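A1 protein (Enterobacteria phage Qbeta, PDB 3RLK) is the read-through protein of the phage, a structural protein whose read-through domain contains a beta-barrel and a polyproline helix and probably forms part of the virion. Local coordinates at residues A[119-122]-A[128-131]. Numbering follows the deposited sequence.
Sequences EGKK and NIER
Gly120 and Glu130 form an antiparallel hydrogen-bonded pair, N of Gly120 giving to O of Glu130 at 2.9 Å and N of Glu130 to O of Gly120, in the beta hairpin of strands 117-121 and 129-135. Where the strands give way to the connecting loop, a further bond from Lys122 N to Asn128 O, almost straight at 178°, continues the pairing. The hairpin belongs to the mixed sheet of the read-through domain, with the parallel strand 52-58 along the far edge of 119-121.

On the face carrying Glu119, Lys121, Ile129 and Arg131, a salt bridge at the Glu119–Arg131 end adjoins aliphatic contacts around Ile129. Glu119 OE2 takes the NE-H of Arg131 at 2.7 Å and, more weakly, an NH2 hydrogen. The acceptor lies in the guanidinium plane, whereas NE approaches from above the carboxylate, the two planes being turned 63° apart. Asp107 is a second acidic partner for NH2, and Trp50 NE1 holds the other carboxylate oxygen, OE1, so both ends of the bridge are fixed from outside the hairpin. With CG swung opposite its own backbone N (chi1 -166°), Glu119 sets that methylene 3.6 Å from Ile129 CG2, while Ile129 CG1 rests against CB and CG of Lys121, whose ammonium turns back to Gly127 O.

On the face to which Glu130 points, bends along the chain of Lys122 in the loop bring NZ to 2.6 Å from Glu130 OE1 in a salt bridge, an oxygen also bonded to Ser143 OG. One water donates to both Glu119 OE2 and Ile129 O, at 3.0 and 3.1 Å respectively.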
loop_
_atom_site.group_PDB
_atom_site.type_symbol
_atom_site.label_atom_id
_atom_site.label_comp_id
_atom_site.label_asym_id
_atom_site.label_seq_id
_atom_site.Cartn_x
_atom_site.Cartn_y
_atom_site.Cartn_z
ATOM N N GLU A 119 -12.435 2.941 5.876
ATOM C CA GLU A 119 -13.258 3.799 4.996
ATOM C C GLU A 119 -13.464 5.164 5.648
ATOM O O GLU A 119 -13.798 5.222 6.851
ATOM C CB GLU A 119 -14.624 3.126 4.824
ATOM C CG GLU A 119 -15.435 3.727 3.675
ATOM C CD GLU A 119 -16.362 2.702 3.067
ATOM O OE1 GLU A 119 -16.927 1.898 3.836
ATOM O OE2 GLU A 119 -16.487 2.693 1.834
ATOM N N GLY A 120 -13.312 6.255 4.901
ATOM C CA GLY A 120 -13.520 7.550 5.599
ATOM C C GLY A 120 -14.139 8.611 4.695
ATOM O O GLY A 120 -14.014 8.587 3.447
ATOM N N LYS A 121 -14.772 9.560 5.373
ATOM C CA LYS A 121 -15.468 10.640 4.731
ATOM C C LYS A 121 -14.557 11.904 4.723
ATOM O O LYS A 121 -14.171 12.373 5.754
ATOM C CB LYS A 121 -16.787 10.957 5.442
ATOM C CG LYS A 121 -17.566 12.079 4.642
ATOM C CD LYS A 121 -18.749 12.579 5.410
ATOM C CE LYS A 121 -19.481 13.677 4.617
ATOM N NZ LYS A 121 -20.115 13.162 3.307
ATOM N N LYS A 122 -14.207 12.400 3.544
ATOM C CA LYS A 122 -13.369 13.619 3.459
ATOM C C LYS A 122 -14.119 14.922 3.705
ATOM O O LYS A 122 -15.344 15.000 3.521
ATOM C CB LYS A 122 -12.706 13.696 2.091
ATOM C CG LYS A 122 -11.849 12.460 1.797
ATOM C CD LYS A 122 -10.481 12.771 1.162
ATOM C CE LYS A 122 -10.560 12.999 -0.314
ATOM N NZ LYS A 122 -9.517 12.153 -0.997
ATOM N N ASN A 128 -16.568 13.313 -0.086
ATOM C CA ASN A 128 -16.343 11.998 -0.684
ATOM C C ASN A 128 -15.984 10.900 0.318
ATOM O O ASN A 128 -15.142 11.112 1.192
ATOM C CB ASN A 128 -15.246 12.088 -1.738
ATOM C CG ASN A 128 -15.615 12.983 -2.891
ATOM O OD1 ASN A 128 -16.762 13.008 -3.315
ATOM N ND2 ASN A 128 -14.638 13.723 -3.403
ATOM N N ILE A 129 -16.594 9.726 0.181
ATOM C CA ILE A 129 -16.266 8.618 1.051
ATOM C C ILE A 129 -15.304 7.697 0.294
ATOM O O ILE A 129 -15.642 7.215 -0.784
ATOM C CB ILE A 129 -17.526 7.900 1.603
ATOM C CG1 ILE A 129 -18.295 8.842 2.593
ATOM C CG2 ILE A 129 -17.122 6.615 2.303
ATOM C CD1 ILE A 129 -19.701 8.323 3.045
ATOM N N GLU A 130 -14.108 7.507 0.843
ATOM C CA GLU A 130 -13.035 6.793 0.104
ATOM C C GLU A 130 -12.454 5.710 0.964
ATOM O O GLU A 130 -12.786 5.615 2.171
ATOM C CB GLU A 130 -11.972 7.802 -0.362
ATOM C CG GLU A 130 -12.539 8.679 -1.494
ATOM C CD GLU A 130 -11.587 9.749 -2.028
ATOM O OE1 GLU A 130 -10.452 9.822 -1.493
ATOM O OE2 GLU A 130 -12.012 10.473 -3.020
ATOM N N ARG A 131 -11.659 4.824 0.368
ATOM C CA ARG A 131 -10.924 3.830 1.175
ATOM C C ARG A 131 -9.456 4.202 1.304
ATOM O O ARG A 131 -8.803 4.631 0.271
ATOM C CB ARG A 131 -11.137 2.405 0.631
ATOM C CG ARG A 131 -12.483 1.896 1.154
ATOM C CD ARG A 131 -13.262 1.272 0.166
ATOM N NE ARG A 131 -14.681 1.052 0.586
ATOM C CZ ARG A 131 -15.395 0.013 0.196
ATOM N NH1 ARG A 131 -14.815 -0.918 -0.561
ATOM N NH2 ARG A 131 -16.678 -0.101 0.566
HETATM O O HOH W 1 -15.819 4.097 -0.765
#